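Local structure of alpha-acetolactate decarboxylase (Bacillus subtilis subsp. subtilis str. 168, 5XNE) at residues Gln6-Thr11 and Ala213-Ala218; Thr11-Gly16 and Ser70-Phe75. The protein converts (2S)-2-acetolactate into (R)-acetoin with release of carbon dioxide, the second of three steps from pyruvate to (R,R)-butane-2,3-diol. All coordinates share one frame; numbering follows the deposited sequence.

Interaction 1 of 2, residues Gln6-Thr11 and Ala213-Ala218; sequences QVSTMT and ADFFNA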
loop_
_atom_site.group_PDB
_atom_site.type_symbol
_atom_site.label_atom_id
_atom_site.label_comp_id
_atom_site.label_asym_id
_atom_site.label_seq_id
_atom_site.Cartn_x
_atom_site.Cartn_y
_atom_site.Cartn_z
ATOM N N GLN B 6 2.519 -8.472 3.028
ATOM C CA GLN B 6 2.526 -8.433 1.568
ATOM C C GLN B 6 3.953 -8.430 1.031
ATOM O O GLN B 6 4.719 -7.493 1.288
ATOM C CB GLN B 6 1.762 -7.202 1.078
ATOM C CG GLN B 6 1.737 -7.021 -0.417
ATOM C CD GLN B 6 1.154 -8.210 -1.127
ATOM O OE1 GLN B 6 0.057 -8.659 -0.797
ATOM N NE2 GLN B 6 1.878 -8.735 -2.113
ATOM N N VAL B 7 4.310 -9.484 0.297
ATOM C CA VAL B 7 5.645 -9.605 -0.285
ATOM C C VAL B 7 5.622 -9.044 -1.711
ATOM O O VAL B 7 5.007 -9.621 -2.614
ATOM C CB VAL B 7 6.118 -11.075 -0.278
ATOM C CG1 VAL B 7 7.407 -11.239 -1.081
ATOM C CG2 VAL B 7 6.326 -11.554 1.156
ATOM N N SER B 8 6.260 -7.878 -1.872
ATOM C CA SER B 8 6.400 -7.158 -3.147
ATOM C C SER B 8 5.060 -6.755 -3.780
ATOM O O SER B 8 4.017 -6.760 -3.105
ATOM C CB SER B 8 7.219 -7.990 -4.148
ATOM O OG SER B 8 7.708 -7.171 -5.208
ATOM N N THR B 9 5.092 -6.374 -5.057
ATOM C CA THR B 9 3.909 -5.802 -5.700
ATOM C C THR B 9 3.481 -6.547 -6.948
ATOM O O THR B 9 4.299 -7.147 -7.663
ATOM C CB THR B 9 4.117 -4.315 -6.106
ATOM O OG1 THR B 9 4.947 -4.244 -7.281
ATOM C CG2 THR B 9 4.743 -3.527 -4.965
ATOM N N MET B 10 2.187 -6.475 -7.237
ATOM C CA MET B 10 1.660 -7.093 -8.438
ATOM C C MET B 10 2.230 -6.417 -9.678
ATOM O O MET B 10 2.491 -7.077 -10.681
ATOM C CB MET B 10 0.124 -7.032 -8.456
ATOM C CG MET B 10 -0.496 -7.729 -9.640
ATOM S SD MET B 10 -0.188 -9.507 -9.583
ATOM C CE MET B 10 -0.859 -10.016 -11.160
ATOM N N THR B 11 2.455 -5.112 -9.604
ATOM C CA THR B 11 2.994 -4.441 -10.784
ATOM C C THR B 11 4.433 -4.870 -11.093
ATOM O O THR B 11 4.842 -4.834 -12.261
ATOM C CB THR B 11 2.932 -2.934 -10.649
ATOM O OG1 THR B 11 3.638 -2.526 -9.474
ATOM C CG2 THR B 11 1.462 -2.468 -10.590
ATOM N N ALA B 213 18.292 -6.577 -7.223
ATOM C CA ALA B 213 18.555 -5.637 -8.290
ATOM C C ALA B 213 17.397 -5.631 -9.292
ATOM O O ALA B 213 17.042 -4.581 -9.820
ATOM C CB ALA B 213 19.872 -5.970 -8.983
ATOM N N ASP B 214 16.796 -6.799 -9.534
ATOM C CA ASP B 214 15.661 -6.902 -10.450
ATOM C C ASP B 214 14.508 -5.997 -10.026
ATOM O O ASP B 214 13.912 -5.312 -10.849
ATOM C CB ASP B 214 15.153 -8.342 -10.534
ATOM C CG ASP B 214 16.094 -9.250 -11.279
ATOM O OD1 ASP B 214 16.894 -8.737 -12.086
ATOM O OD2 ASP B 214 16.021 -10.481 -11.056
ATOM N N PHE B 215 14.199 -5.994 -8.738
ATOM C CA PHE B 215 13.122 -5.138 -8.270
ATOM C C PHE B 215 13.551 -3.676 -8.301
ATOM O O PHE B 215 12.789 -2.815 -8.731
ATOM C CB PHE B 215 12.676 -5.517 -6.859
ATOM C CG PHE B 215 11.558 -4.651 -6.353
ATOM C CD1 PHE B 215 10.246 -4.909 -6.735
ATOM C CD2 PHE B 215 11.820 -3.557 -5.535
ATOM C CE1 PHE B 215 9.206 -4.094 -6.295
ATOM C CE2 PHE B 215 10.779 -2.726 -5.092
ATOM C CZ PHE B 215 9.477 -3.005 -5.474
ATOM N N PHE B 216 14.763 -3.392 -7.831
ATOM C CA PHE B 216 15.270 -2.013 -7.831
ATOM C C PHE B 216 15.193 -1.387 -9.232
ATOM O O PHE B 216 14.826 -0.210 -9.396
ATOM C CB PHE B 216 16.722 -1.959 -7.352
ATOM C CG PHE B 216 16.892 -1.959 -5.855
ATOM C CD1 PHE B 216 16.094 -2.757 -5.034
ATOM C CD2 PHE B 216 17.881 -1.177 -5.267
ATOM C CE1 PHE B 216 16.273 -2.763 -3.671
ATOM C CE2 PHE B 216 18.068 -1.174 -3.882
ATOM C CZ PHE B 216 17.270 -1.971 -3.086
ATOM N N ASN B 217 15.546 -2.185 -10.240
ATOM C CA ASN B 217 15.642 -1.703 -11.619
ATOM C C ASN B 217 14.367 -1.859 -12.453
ATOM O O ASN B 217 14.330 -1.450 -13.615
ATOM C CB ASN B 217 16.798 -2.420 -12.328
ATOM C CG ASN B 217 18.145 -2.056 -11.749
ATOM O OD1 ASN B 217 18.346 -0.941 -11.272
ATOM N ND2 ASN B 217 19.087 -3.004 -11.790
ATOM N N ALA B 218 13.327 -2.446 -11.871
ATOM C CA ALA B 218 12.075 -2.683 -12.589
ATOM C C ALA B 218 11.374 -1.392 -13.001
ATOM O O ALA B 218 11.492 -0.358 -12.335
ATOM C CB ALA B 218 11.128 -3.529 -11.747
#

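Interaction 2 of 2, residues Thr11-Gly16 and Ser70-Phe75; sequences TSLLDG and SPFCSF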
loop_
_atom_site.group_PDB
_atom_site.type_symbol
_atom_site.label_atom_id
_atom_site.label_comp_id
_atom_site.label_asym_id
_atom_site.label_seq_id
_atom_site.Cartn_x
_atom_site.Cartn_y
_atom_site.Cartn_z
ATOM N N THR B 11 2.455 -5.112 -9.604
ATOM C CA THR B 11 2.994 -4.441 -10.784
ATOM C C THR B 11 4.433 -4.870 -11.093
ATOM O O THR B 11 4.842 -4.834 -12.261
ATOM C CB THR B 11 2.932 -2.934 -10.649
ATOM O OG1 THR B 11 3.638 -2.526 -9.474
ATOM C CG2 THR B 11 1.462 -2.468 -10.590
ATOM N N SER B 12 5.200 -5.293 -10.086
ATOM C CA SER B 12 6.533 -5.844 -10.367
ATOM C C SER B 12 6.415 -7.183 -11.083
ATOM O O SER B 12 7.182 -7.475 -12.024
ATOM C CB SER B 12 7.362 -5.973 -9.076
ATOM O OG SER B 12 8.694 -6.434 -9.344
ATOM N N LEU B 13 5.449 -7.999 -10.664
ATOM C CA LEU B 13 5.176 -9.242 -11.358
ATOM C C LEU B 13 4.758 -8.978 -12.817
ATOM O O LEU B 13 5.233 -9.653 -13.736
ATOM C CB LEU B 13 4.095 -10.037 -10.611
ATOM C CG LEU B 13 4.163 -11.559 -10.647
ATOM C CD1 LEU B 13 5.443 -12.112 -10.011
ATOM C CD2 LEU B 13 2.912 -12.146 -9.998
ATOM N N LEU B 14 3.908 -7.973 -13.034
ATOM C CA LEU B 14 3.486 -7.616 -14.387
ATOM C C LEU B 14 4.687 -7.325 -15.279
ATOM O O LEU B 14 4.691 -7.694 -16.453
ATOM C CB LEU B 14 2.561 -6.399 -14.368
ATOM C CG LEU B 14 1.134 -6.552 -13.849
ATOM C CD1 LEU B 14 0.408 -5.211 -13.981
ATOM C CD2 LEU B 14 0.390 -7.661 -14.590
ATOM N N ASP B 15 5.704 -6.685 -14.702
ATOM C CA ASP B 15 6.899 -6.280 -15.447
ATOM C C ASP B 15 7.878 -7.441 -15.674
ATOM O O ASP B 15 8.958 -7.252 -16.234
ATOM C CB ASP B 15 7.613 -5.136 -14.720
ATOM C CG ASP B 15 8.700 -4.481 -15.574
ATOM O OD1 ASP B 15 8.430 -4.194 -16.758
ATOM O OD2 ASP B 15 9.822 -4.276 -15.068
ATOM N N GLY B 16 7.511 -8.641 -15.234
ATOM C CA GLY B 16 8.326 -9.811 -15.506
ATOM C C GLY B 16 9.423 -10.049 -14.489
ATOM O O GLY B 16 10.379 -10.782 -14.745
ATOM N N SER B 70 10.025 -16.670 -3.367
ATOM C CA SER B 70 8.882 -16.055 -4.031
ATOM C C SER B 70 9.092 -14.588 -4.376
ATOM O O SER B 70 9.641 -13.844 -3.569
ATOM C CB SER B 70 7.631 -16.157 -3.162
ATOM O OG SER B 70 6.579 -15.443 -3.786
ATOM N N PRO B 71 8.601 -14.161 -5.555
ATOM C CA PRO B 71 8.583 -12.748 -5.948
ATOM C C PRO B 71 7.313 -12.023 -5.519
ATOM O O PRO B 71 7.257 -10.800 -5.649
ATOM C CB PRO B 71 8.636 -12.813 -7.478
ATOM C CG PRO B 71 7.822 -14.061 -7.793
ATOM C CD PRO B 71 8.144 -15.042 -6.656
ATOM N N PHE B 72 6.306 -12.764 -5.057
ATOM C CA PHE B 72 4.988 -12.188 -4.787
ATOM C C PHE B 72 4.128 -13.174 -4.017
ATOM O O PHE B 72 3.878 -14.280 -4.485
ATOM C CB PHE B 72 4.278 -11.813 -6.095
ATOM C CG PHE B 72 2.914 -11.226 -5.890
ATOM C CD1 PHE B 72 2.774 -9.893 -5.533
ATOM C CD2 PHE B 72 1.776 -11.997 -6.031
ATOM C CE1 PHE B 72 1.513 -9.336 -5.325
ATOM C CE2 PHE B 72 0.509 -11.444 -5.825
ATOM C CZ PHE B 72 0.384 -10.106 -5.471
ATOM N N CYS B 73 3.670 -12.753 -2.842
ATOM C CA CYS B 73 2.775 -13.576 -2.040
ATOM C C CYS B 73 2.209 -12.713 -0.913
ATOM O O CYS B 73 2.677 -11.583 -0.678
ATOM C CB CYS B 73 3.501 -14.832 -1.497
ATOM S SG CYS B 73 5.160 -14.586 -0.814
ATOM N N SER B 74 1.180 -13.241 -0.241
ATOM C CA SER B 74 0.461 -12.513 0.800
ATOM C C SER B 74 0.172 -13.495 1.940
ATOM O O SER B 74 -0.288 -14.604 1.669
ATOM C CB SER B 74 -0.863 -11.934 0.267
ATOM O OG SER B 74 -0.712 -11.219 -0.953
ATOM N N PHE B 75 0.402 -13.075 3.183
ATOM C CA PHE B 75 0.200 -13.950 4.354
ATOM C C PHE B 75 -0.553 -13.259 5.465
ATOM O O PHE B 75 -0.523 -12.035 5.584
ATOM C CB PHE B 75 1.536 -14.427 4.916
ATOM C CG PHE B 75 2.385 -15.122 3.918
ATOM C CD1 PHE B 75 2.130 -16.440 3.569
ATOM C CD2 PHE B 75 3.445 -14.456 3.321
ATOM C CE1 PHE B 75 2.910 -17.088 2.622
ATOM C CE2 PHE B 75 4.230 -15.098 2.372
ATOM C CZ PHE B 75 3.969 -16.413 2.031
#

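Interaction 1 of 2, residues Gln6-Thr11 and Ala213-Ala218
A single aromatic ring, that of Phe215, makes this small buried packing contact with Ser8 and Thr9, where the turn between strand 3-7 and helix 10-14 faces the short helix 213-217. Only 88 Å² is buried between the two segments. The ring reaches out from its helix because CG stands anti to the backbone N, chi1 -180°. Its leading side, CD1 and CE1, meets the hydroxyl of Ser8. Ser8 OG lies 3.6 Å from Phe215 CE1 and approaches the ring obliquely. Thr9 comes in at the ring edge, near the ring plane, with its OG1 4.4 Å from Phe215 CE1. Both hydroxyls therefore meet carbon atoms of the ring, and the contact is one of packing.

The turn that receives the ring is held from behind. The amide of Gln6 folds back on its own strand end, and its NE2 donates to Ser8 O at 3.1 Å. This donor stands above the carbonyl plane, 40° out of it. A weak bond of 3.3 Å joins the same Gln6 NE2 to Val7 O, and Gln6 OE1 bonds to Ser74 OG. Ser8 takes a positive phi of 60°, which marks the sharp change of direction after the strand. Thr9 is the N-cap of the next helix, and its OG1 takes the N-H of Ser12.

Pro210 touches both Ser8 and Phe215. The second subunit closes the site further: its Leu108 packs on Phe215, its Tyr163 packs on Thr9, and its Asn107 bonds to Phe215 O. The contact thus sits beside the dimer interface, between helix 213-217 and the turn that links strand 3-7, a neighbour of strands 73-76 and 195-208, to helix 10-14.

Interaction 2 of 2, residues Thr11-Gly16 and Ser70-Phe75
Leu13 alone carries the helix side of this contact, and it does so with chi1 at -147°, away from the usual staggered positions. Its two methyl groups share the work. Leu13 CD1 rests on Pro71, 3.8 Å from Pro71 CG. Leu13 CD1 is also 4.1 Å from Phe72 CB. On the other branch, Leu13 CD2 is 4.1 Å from Phe72 CD2 and meets that ring obliquely. The leucine thus spans two consecutive side chains. It runs at about a right angle to Phe72 and at a slant to Pro71. All three are buried, and the contact is wholly apolar.

The backbone around Pro71 is shaped by Ser70. Ser70 OG accepts the N-H of Phe72 at 3.0 Å, with an N-H...O angle of 156°. This is an ST turn. The same oxygen is bonded to Thr37 O, so it is tied to the strand 33-37 as well. The side chain of Phe72 leaves the backbone toward the helix, with CG anti to the backbone N, and it also packs on Gln6.

On the other segment the helix stops soon after Leu13. Gly16 N bonds to Leu13 O at 2.9 Å, and the positive phi of Gly16, 87°, completes a Schellman motif. Leu13 also touches Tyr18.

The side chain of Phe72 comes within about 6 Å of the bound zinc ion, which His173, His175 and His186 hold. This is hydrophobic packing of a short helix, ended by a Schellman motif, against an ST turn that leads into strand 73-76 near the metal site.

In the fold
The two contacts have centres about 7 Å apart and share Thr11. Both use helix 10-14: interaction 1 involves the turn that leads into it, interaction 2 the helix itself. Along the chain, both segments of interaction 2 come between the two ends that interaction 1 joins, apart from the shared Thr11. Strands 3-7 and 73-76, which feed the two contacts, are antiparallel neighbours, and Val7 N lies 2.8 Å from Cys73 O, a probable hydrogen bond. Interaction 1 faces the second subunit, while interaction 2 lies nearer the zinc ion. Helix 10-14 and its leading turn therefore connect the packing beside the dimer interface with that close to the metal site.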